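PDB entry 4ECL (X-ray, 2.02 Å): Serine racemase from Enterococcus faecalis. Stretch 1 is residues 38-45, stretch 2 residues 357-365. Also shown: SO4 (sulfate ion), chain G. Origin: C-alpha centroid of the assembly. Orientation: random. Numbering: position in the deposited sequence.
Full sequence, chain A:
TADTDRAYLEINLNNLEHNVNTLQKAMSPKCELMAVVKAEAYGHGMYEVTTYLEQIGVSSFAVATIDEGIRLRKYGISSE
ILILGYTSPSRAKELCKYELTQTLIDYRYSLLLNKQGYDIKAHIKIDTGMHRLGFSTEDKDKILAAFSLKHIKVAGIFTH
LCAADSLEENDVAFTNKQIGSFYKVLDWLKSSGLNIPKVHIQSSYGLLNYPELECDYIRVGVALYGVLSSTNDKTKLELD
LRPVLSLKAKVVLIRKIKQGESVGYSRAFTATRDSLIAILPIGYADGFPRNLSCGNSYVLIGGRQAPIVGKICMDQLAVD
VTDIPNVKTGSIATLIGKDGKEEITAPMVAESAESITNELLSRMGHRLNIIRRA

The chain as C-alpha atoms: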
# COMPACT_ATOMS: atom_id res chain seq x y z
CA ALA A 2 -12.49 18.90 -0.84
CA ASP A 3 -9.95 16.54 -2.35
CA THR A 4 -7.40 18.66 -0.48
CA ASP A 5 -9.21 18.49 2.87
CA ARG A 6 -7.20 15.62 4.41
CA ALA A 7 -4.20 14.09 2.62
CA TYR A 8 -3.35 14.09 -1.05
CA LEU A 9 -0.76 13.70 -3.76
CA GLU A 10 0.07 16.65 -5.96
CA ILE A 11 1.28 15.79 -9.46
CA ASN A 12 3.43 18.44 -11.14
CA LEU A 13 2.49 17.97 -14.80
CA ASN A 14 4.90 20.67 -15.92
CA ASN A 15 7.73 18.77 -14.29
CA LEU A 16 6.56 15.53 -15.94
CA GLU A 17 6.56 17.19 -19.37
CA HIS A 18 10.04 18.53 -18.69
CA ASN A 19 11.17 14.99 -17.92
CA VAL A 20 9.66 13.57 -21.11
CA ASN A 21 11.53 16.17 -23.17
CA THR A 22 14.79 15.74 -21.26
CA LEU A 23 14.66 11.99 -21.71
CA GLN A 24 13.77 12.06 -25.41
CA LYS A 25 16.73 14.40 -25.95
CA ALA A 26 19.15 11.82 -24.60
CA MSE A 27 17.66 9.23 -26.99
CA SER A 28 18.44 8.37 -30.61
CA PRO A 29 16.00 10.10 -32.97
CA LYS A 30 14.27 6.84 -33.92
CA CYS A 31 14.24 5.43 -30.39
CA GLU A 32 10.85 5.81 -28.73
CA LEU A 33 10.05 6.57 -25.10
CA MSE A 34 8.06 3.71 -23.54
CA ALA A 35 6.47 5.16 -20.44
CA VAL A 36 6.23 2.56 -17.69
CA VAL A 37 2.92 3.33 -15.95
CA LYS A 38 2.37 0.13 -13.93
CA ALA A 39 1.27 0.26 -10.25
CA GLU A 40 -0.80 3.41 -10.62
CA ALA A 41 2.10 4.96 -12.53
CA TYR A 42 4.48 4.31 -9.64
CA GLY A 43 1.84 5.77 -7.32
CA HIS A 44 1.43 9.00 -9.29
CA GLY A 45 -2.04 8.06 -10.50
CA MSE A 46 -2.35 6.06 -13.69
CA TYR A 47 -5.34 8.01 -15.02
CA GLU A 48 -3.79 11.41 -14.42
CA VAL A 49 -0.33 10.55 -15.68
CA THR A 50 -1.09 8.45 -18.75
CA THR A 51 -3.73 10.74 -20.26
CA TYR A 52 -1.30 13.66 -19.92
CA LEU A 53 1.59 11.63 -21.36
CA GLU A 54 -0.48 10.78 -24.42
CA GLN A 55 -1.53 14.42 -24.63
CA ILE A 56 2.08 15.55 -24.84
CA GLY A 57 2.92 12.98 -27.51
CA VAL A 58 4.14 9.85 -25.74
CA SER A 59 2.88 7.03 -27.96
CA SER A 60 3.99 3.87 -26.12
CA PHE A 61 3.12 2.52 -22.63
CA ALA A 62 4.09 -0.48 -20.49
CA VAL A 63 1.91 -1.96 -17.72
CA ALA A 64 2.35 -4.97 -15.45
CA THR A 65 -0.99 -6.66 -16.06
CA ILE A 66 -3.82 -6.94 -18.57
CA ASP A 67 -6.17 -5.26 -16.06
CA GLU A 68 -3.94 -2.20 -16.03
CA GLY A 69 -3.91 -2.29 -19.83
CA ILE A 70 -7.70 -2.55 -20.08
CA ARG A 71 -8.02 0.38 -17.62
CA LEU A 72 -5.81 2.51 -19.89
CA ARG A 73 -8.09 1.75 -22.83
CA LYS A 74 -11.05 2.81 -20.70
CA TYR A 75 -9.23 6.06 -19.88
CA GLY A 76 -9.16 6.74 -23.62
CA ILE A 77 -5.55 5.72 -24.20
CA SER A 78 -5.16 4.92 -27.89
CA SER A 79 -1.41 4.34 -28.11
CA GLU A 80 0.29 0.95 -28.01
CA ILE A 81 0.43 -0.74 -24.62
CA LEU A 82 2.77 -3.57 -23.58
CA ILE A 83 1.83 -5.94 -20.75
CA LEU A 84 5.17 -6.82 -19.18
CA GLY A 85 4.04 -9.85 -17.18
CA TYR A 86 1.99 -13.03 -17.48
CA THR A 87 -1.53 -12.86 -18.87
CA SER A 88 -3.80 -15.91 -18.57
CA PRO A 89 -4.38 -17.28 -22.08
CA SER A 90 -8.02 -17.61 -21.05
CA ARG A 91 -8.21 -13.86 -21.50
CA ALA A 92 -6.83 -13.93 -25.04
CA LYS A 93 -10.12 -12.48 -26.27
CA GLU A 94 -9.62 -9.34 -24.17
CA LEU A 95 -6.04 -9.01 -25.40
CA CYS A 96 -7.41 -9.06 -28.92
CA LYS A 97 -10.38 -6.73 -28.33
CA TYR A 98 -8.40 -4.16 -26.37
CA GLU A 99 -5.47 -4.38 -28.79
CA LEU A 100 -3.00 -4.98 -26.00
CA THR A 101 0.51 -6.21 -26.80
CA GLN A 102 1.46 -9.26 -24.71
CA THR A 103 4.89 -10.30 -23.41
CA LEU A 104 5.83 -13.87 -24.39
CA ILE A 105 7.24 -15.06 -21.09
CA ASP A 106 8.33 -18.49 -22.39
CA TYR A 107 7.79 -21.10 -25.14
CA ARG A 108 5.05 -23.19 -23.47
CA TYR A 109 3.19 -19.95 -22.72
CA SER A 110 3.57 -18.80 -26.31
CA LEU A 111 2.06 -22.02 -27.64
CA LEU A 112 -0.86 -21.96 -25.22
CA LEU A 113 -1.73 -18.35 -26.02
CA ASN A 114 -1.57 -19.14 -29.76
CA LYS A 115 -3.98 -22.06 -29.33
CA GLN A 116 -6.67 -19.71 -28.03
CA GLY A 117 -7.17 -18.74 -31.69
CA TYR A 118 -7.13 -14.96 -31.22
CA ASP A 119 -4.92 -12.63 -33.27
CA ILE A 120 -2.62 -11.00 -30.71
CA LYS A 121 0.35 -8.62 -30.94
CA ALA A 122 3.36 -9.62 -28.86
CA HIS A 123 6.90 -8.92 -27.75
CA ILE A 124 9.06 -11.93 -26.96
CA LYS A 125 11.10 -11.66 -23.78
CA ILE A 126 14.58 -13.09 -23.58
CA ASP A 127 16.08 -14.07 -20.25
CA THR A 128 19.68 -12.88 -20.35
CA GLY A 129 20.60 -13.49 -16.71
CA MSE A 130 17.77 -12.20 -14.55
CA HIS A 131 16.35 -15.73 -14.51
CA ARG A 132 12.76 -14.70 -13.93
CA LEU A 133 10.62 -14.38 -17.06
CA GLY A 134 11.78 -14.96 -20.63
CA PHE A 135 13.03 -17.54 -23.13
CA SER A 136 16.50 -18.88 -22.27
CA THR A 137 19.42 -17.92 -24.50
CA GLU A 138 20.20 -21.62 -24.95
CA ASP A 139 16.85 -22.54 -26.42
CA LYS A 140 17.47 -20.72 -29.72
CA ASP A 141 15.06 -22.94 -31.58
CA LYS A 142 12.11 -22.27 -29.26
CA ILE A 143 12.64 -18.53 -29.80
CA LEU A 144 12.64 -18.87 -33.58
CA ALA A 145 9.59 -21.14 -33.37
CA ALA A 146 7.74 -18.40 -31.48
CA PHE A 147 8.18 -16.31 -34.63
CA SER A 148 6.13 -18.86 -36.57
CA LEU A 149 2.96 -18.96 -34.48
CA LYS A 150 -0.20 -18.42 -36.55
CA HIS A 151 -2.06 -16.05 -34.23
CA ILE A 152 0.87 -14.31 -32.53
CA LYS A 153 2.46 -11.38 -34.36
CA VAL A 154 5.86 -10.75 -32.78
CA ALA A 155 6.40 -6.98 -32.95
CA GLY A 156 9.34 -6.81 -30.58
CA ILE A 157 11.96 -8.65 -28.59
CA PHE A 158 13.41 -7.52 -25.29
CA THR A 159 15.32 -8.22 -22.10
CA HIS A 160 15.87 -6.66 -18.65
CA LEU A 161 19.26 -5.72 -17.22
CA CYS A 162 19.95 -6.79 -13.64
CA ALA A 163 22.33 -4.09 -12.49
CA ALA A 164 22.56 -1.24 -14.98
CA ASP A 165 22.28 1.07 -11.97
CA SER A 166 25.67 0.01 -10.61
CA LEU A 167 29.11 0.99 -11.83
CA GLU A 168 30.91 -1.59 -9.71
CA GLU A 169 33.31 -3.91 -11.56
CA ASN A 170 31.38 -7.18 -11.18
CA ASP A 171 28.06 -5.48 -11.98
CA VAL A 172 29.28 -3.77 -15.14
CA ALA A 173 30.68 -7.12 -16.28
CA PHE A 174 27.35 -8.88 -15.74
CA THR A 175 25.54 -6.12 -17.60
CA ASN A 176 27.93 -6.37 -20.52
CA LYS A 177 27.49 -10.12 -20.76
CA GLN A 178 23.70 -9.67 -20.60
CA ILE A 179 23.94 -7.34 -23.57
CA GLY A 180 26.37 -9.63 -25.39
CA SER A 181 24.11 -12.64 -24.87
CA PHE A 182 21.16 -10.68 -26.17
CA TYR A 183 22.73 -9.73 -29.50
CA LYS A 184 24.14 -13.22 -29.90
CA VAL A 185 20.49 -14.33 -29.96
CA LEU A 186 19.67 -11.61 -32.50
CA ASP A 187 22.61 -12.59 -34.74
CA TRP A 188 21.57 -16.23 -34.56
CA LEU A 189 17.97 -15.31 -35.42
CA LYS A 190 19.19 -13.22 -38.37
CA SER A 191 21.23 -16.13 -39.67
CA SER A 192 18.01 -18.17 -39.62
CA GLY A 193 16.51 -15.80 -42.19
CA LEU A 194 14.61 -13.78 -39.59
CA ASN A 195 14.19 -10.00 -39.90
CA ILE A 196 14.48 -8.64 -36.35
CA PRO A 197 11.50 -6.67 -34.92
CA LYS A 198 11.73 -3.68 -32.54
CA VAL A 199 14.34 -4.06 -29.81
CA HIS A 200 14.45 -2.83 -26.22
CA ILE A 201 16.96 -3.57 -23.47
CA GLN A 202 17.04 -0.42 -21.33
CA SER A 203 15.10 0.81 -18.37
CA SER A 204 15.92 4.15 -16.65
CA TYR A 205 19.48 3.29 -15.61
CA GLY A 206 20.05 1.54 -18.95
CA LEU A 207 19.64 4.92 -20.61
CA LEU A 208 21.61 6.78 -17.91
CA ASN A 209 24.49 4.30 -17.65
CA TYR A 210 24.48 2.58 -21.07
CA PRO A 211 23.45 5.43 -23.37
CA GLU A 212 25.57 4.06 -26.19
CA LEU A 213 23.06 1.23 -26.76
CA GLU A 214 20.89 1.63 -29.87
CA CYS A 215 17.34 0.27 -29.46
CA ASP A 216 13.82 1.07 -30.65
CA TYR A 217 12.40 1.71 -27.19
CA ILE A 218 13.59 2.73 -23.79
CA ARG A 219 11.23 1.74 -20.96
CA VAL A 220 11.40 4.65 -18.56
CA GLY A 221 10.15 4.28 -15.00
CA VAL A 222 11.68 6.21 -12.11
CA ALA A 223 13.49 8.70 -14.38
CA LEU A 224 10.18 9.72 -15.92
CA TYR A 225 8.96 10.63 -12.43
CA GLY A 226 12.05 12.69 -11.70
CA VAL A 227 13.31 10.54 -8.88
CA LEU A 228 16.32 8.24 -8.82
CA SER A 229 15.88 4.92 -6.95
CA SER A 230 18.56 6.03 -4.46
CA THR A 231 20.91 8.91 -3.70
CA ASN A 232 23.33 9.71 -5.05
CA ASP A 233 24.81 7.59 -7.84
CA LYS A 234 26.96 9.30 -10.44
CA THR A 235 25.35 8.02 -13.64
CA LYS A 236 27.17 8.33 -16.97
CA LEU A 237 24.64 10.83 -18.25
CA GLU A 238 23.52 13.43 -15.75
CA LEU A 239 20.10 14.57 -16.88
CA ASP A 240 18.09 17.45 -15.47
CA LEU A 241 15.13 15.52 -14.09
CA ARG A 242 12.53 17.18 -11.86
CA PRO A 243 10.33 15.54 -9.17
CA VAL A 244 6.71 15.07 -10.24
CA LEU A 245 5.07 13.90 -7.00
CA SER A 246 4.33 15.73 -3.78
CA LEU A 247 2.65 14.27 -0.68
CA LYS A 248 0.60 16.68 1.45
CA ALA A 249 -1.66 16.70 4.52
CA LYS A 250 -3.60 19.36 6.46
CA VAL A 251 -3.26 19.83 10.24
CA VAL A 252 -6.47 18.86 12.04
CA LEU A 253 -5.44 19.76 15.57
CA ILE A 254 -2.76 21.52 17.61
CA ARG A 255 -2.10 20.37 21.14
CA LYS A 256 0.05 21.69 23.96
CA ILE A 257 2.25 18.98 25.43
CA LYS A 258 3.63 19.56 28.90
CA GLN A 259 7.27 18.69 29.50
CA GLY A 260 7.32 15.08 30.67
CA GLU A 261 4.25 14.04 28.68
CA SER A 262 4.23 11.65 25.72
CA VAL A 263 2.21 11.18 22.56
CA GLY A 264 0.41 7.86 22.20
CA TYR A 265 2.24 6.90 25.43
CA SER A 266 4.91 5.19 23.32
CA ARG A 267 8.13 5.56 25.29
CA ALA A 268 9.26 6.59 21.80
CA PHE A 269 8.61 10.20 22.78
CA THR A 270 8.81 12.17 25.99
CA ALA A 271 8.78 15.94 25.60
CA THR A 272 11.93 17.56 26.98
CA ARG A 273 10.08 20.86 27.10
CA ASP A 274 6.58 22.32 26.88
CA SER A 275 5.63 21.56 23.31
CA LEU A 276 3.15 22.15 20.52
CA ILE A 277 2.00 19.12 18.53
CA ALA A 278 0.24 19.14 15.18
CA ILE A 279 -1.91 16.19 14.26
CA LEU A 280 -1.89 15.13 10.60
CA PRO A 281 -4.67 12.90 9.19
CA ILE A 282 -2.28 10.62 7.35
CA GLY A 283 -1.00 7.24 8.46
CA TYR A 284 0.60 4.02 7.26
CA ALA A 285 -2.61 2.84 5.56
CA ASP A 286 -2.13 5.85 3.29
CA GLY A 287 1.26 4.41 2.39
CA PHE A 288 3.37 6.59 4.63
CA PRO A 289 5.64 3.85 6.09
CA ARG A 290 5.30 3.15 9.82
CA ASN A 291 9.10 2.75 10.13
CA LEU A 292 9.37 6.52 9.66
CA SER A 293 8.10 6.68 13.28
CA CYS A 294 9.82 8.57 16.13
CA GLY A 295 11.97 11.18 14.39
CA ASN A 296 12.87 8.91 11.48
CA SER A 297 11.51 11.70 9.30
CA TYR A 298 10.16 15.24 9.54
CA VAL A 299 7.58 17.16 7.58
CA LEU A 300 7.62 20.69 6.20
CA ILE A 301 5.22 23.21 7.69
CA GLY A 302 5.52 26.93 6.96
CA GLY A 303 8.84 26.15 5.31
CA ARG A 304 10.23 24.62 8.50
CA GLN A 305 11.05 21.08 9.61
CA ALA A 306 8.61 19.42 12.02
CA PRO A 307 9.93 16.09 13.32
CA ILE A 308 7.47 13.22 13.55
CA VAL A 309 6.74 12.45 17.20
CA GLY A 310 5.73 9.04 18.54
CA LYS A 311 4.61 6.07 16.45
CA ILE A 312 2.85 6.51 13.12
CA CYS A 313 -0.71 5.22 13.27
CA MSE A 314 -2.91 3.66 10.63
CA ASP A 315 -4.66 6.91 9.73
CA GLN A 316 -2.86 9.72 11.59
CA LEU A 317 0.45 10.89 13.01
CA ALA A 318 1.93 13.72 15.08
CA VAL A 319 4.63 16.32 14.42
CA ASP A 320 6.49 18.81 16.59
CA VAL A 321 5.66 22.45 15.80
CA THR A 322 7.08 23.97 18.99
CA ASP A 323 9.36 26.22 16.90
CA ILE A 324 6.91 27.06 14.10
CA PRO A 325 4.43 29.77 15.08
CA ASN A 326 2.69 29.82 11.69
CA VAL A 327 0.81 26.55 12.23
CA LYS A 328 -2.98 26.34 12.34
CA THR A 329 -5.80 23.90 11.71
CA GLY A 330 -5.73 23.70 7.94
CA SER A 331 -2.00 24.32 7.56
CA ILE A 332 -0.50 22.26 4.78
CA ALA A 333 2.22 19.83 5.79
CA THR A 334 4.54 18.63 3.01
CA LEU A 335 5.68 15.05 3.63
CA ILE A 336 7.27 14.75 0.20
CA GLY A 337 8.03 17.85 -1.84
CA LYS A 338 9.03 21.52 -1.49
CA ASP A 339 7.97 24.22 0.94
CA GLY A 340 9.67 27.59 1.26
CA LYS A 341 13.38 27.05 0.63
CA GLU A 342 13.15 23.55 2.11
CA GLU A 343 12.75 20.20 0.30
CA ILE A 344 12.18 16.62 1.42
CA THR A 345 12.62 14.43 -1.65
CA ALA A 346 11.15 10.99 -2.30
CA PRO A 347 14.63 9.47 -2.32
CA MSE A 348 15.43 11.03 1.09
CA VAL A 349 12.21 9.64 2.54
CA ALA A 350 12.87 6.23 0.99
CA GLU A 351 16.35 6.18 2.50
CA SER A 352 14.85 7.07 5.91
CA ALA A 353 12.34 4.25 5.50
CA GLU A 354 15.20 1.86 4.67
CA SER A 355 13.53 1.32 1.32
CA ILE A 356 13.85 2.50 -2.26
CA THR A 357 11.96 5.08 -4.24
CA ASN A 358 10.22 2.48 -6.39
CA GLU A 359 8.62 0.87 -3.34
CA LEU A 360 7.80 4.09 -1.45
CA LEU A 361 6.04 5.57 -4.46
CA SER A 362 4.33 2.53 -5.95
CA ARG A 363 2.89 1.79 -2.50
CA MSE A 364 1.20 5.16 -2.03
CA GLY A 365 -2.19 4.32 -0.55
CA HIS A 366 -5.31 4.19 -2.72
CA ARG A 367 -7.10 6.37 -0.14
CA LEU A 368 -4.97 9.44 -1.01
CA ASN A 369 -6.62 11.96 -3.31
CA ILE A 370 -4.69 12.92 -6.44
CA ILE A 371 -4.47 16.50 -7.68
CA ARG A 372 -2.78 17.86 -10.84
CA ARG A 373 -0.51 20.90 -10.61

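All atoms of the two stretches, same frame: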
# COMPACT_ATOMS: atom_id res chain seq x y z
N LYS A 38 2.88 1.18 -14.81
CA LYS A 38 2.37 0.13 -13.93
C LYS A 38 2.29 0.62 -12.48
O LYS A 38 2.93 1.60 -12.12
CB LYS A 38 3.26 -1.10 -14.01
CG LYS A 38 4.70 -0.82 -13.70
CD LYS A 38 5.58 -2.05 -13.88
CE LYS A 38 6.97 -1.78 -13.35
NZ LYS A 38 7.85 -2.98 -13.36
N ALA A 39 1.53 -0.10 -11.65
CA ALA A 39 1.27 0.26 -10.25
C ALA A 39 0.83 1.69 -10.06
O ALA A 39 1.47 2.45 -9.33
CB ALA A 39 2.48 0.01 -9.40
N GLU A 40 -0.29 2.06 -10.69
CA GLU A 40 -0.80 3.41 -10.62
C GLU A 40 0.25 4.44 -11.00
O GLU A 40 0.38 5.48 -10.34
CB GLU A 40 -1.34 3.71 -9.22
CG GLU A 40 -2.67 3.05 -8.95
CD GLU A 40 -3.75 3.58 -9.85
OE1 GLU A 40 -3.67 4.77 -10.25
OE2 GLU A 40 -4.68 2.80 -10.18
N ALA A 41 1.00 4.13 -12.06
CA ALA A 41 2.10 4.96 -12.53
C ALA A 41 3.05 5.27 -11.38
O ALA A 41 3.27 6.44 -11.03
CB ALA A 41 1.59 6.25 -13.17
N TYR A 42 3.58 4.20 -10.78
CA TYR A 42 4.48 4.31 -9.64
C TYR A 42 3.87 5.20 -8.56
O TYR A 42 4.58 6.00 -7.94
CB TYR A 42 5.83 4.86 -10.07
CG TYR A 42 6.72 3.88 -10.81
CD1 TYR A 42 6.24 3.12 -11.87
CD2 TYR A 42 8.06 3.76 -10.47
CE1 TYR A 42 7.07 2.23 -12.55
CE2 TYR A 42 8.91 2.88 -11.16
CZ TYR A 42 8.41 2.11 -12.19
OH TYR A 42 9.25 1.25 -12.87
N GLY A 43 2.56 5.07 -8.38
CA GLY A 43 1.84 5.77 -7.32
C GLY A 43 1.37 7.16 -7.69
O GLY A 43 0.65 7.79 -6.92
N HIS A 44 1.74 7.64 -8.87
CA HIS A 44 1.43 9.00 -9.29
C HIS A 44 -0.01 9.15 -9.76
O HIS A 44 -0.48 10.26 -9.99
CB HIS A 44 2.38 9.42 -10.42
CG HIS A 44 3.79 9.63 -9.96
ND1 HIS A 44 4.58 8.59 -9.52
CD2 HIS A 44 4.54 10.75 -9.86
CE1 HIS A 44 5.76 9.06 -9.16
NE2 HIS A 44 5.76 10.37 -9.36
N GLY A 45 -0.70 8.03 -9.93
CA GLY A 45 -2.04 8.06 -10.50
C GLY A 45 -1.99 7.72 -11.97
O GLY A 45 -1.56 8.52 -12.79
N THR A 357 12.97 4.21 -3.68
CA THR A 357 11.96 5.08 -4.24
C THR A 357 10.83 4.32 -4.89
O THR A 357 9.66 4.66 -4.71
CB THR A 357 12.60 6.01 -5.29
OG1 THR A 357 13.36 7.02 -4.62
CG2 THR A 357 11.53 6.67 -6.13
N ASN A 358 11.18 3.26 -5.62
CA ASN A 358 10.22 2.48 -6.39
C ASN A 358 9.14 1.95 -5.46
O ASN A 358 7.95 1.98 -5.77
CB ASN A 358 10.90 1.30 -7.12
CG ASN A 358 12.03 1.74 -8.06
OD1 ASN A 358 12.07 1.34 -9.24
ND2 ASN A 358 12.95 2.56 -7.55
N GLU A 359 9.56 1.48 -4.29
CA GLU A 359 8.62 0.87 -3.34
C GLU A 359 7.81 1.94 -2.60
O GLU A 359 6.60 1.79 -2.41
CB GLU A 359 9.35 -0.04 -2.35
CG GLU A 359 8.42 -0.61 -1.28
CD GLU A 359 9.14 -1.34 -0.16
OE1 GLU A 359 10.37 -1.16 0.01
OE2 GLU A 359 8.46 -2.09 0.57
N LEU A 360 8.48 3.00 -2.16
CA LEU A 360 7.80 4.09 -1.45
C LEU A 360 6.67 4.65 -2.30
O LEU A 360 5.54 4.79 -1.84
CB LEU A 360 8.78 5.21 -1.10
CG LEU A 360 8.18 6.41 -0.37
CD1 LEU A 360 7.74 6.02 1.05
CD2 LEU A 360 9.16 7.59 -0.34
N LEU A 361 6.97 4.90 -3.56
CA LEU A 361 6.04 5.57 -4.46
C LEU A 361 4.94 4.66 -4.97
O LEU A 361 3.77 5.04 -4.97
CB LEU A 361 6.78 6.20 -5.64
CG LEU A 361 7.70 7.38 -5.32
CD1 LEU A 361 7.99 8.17 -6.58
CD2 LEU A 361 7.11 8.29 -4.24
N SER A 362 5.32 3.46 -5.43
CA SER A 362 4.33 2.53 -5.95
C SER A 362 3.37 2.08 -4.87
O SER A 362 2.26 1.64 -5.17
CB SER A 362 5.00 1.31 -6.62
OG SER A 362 5.60 0.45 -5.67
N ARG A 363 3.78 2.19 -3.61
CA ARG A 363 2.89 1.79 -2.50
C ARG A 363 2.16 2.95 -1.83
O ARG A 363 1.73 2.84 -0.68
CB ARG A 363 3.66 0.97 -1.45
CG ARG A 363 4.27 -0.34 -1.99
CD ARG A 363 4.97 -1.13 -0.89
NE ARG A 363 4.05 -1.49 0.19
CZ ARG A 363 4.44 -1.98 1.36
NH1 ARG A 363 5.73 -2.16 1.62
NH2 ARG A 363 3.53 -2.28 2.29
N MSE A 364 2.02 4.06 -2.54
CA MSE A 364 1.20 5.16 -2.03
C MSE A 364 -0.22 4.63 -1.94
O MSE A 364 -0.69 3.92 -2.84
CB MSE A 364 1.27 6.36 -2.97
CG MSE A 364 2.57 7.17 -2.85
SE MSE A 364 2.65 8.14 -1.15
CE MSE A 364 4.06 7.21 -0.20
N GLY A 365 -0.90 4.93 -0.83
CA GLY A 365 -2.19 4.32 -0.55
C GLY A 365 -3.28 4.79 -1.50
O GLY A 365 -3.30 5.94 -1.93
S SO4 G . 12.81 1.72 -13.95
O1 SO4 G . 12.19 0.48 -14.43
O2 SO4 G . 12.96 2.64 -15.08
O3 SO4 G . 11.94 2.30 -12.94
O4 SO4 G . 14.11 1.42 -13.35

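Two segments can lie against each other at backbone distance without sharing one conventional hydrogen bond, and a glycine at a critical point can make room for the approach. Residues 38-45 and 357-365 of this serine racemase, more than 300 positions apart in sequence, illustrate the principle. The axes of the helix 357-362 and of a weakly bonded helical turn at about 38-42 run nearly at right angles, 96° between their N-to-C directions, with a closest approach of 8.8 Å. At the end of that turn the backbones come close: Tyr42 CA and Ser362 CA are 4.1 Å apart. The contact buries 304 Å² in all, counting both sides.

Polar contact across the junction is confined to weak or unbonded approaches. Gly43 CA lies 3.1 Å from Leu361 O, with an angle of 154° at the hydrogen, a well-directed CA-H...O contact. Glycine makes this possible. An ideal CB on Gly43 would fall 1.7 Å from Leu361 O, a plain clash, and the positive phi by itself also favours glycine. Nearby, Tyr42 O and Leu361 O stand 3.2 Å apart; both are acceptors, so their proximity brings no hydrogen bond. Each finds a donor within its own stretch: Tyr42 O accepts a weak bond from His44 ND1 (3.0 Å), and Leu361 O accepts a backbone hydrogen bond from Met364 N (3.2 Å).

Van der Waals packing supplies much of the remaining contact. Leu361 points its CA-to-CB bond toward the first stretch; its CB touches Tyr42 O at 3.2 Å, while its CD1 reaches His44 CE1 at 3.5 Å, meeting the imidazole obliquely. The His44 ring is tethered by weak bonds from ND1 to Ala41 O (2.9 Å) as well as to Tyr42 O. Further along, the small side chains of Ala39 and Ser362 meet CB to CB at 4.0 Å. Ser362 turns its hydroxyl back to its own helix, where OG donates to Asn358 O at 2.8 Å, a common way for a buried serine to satisfy its polar group.

The CA-to-CB bond of Tyr42 points sideways, and its ring meets Asn358, CE2 lying 4.0 Å from Asn358 OD1. Beyond the ring, Tyr42 OH donates a hydrogen bond to O3 of a sulfate ion at 2.9 Å; the ion probably comes from the crystallisation liquor. Arg363, by contrast, directs its CA-to-CB bond away from the first stretch, and its NH1 forms a salt bridge with Glu359 OE2 at 2.9 Å, an interaction internal to the second stretch.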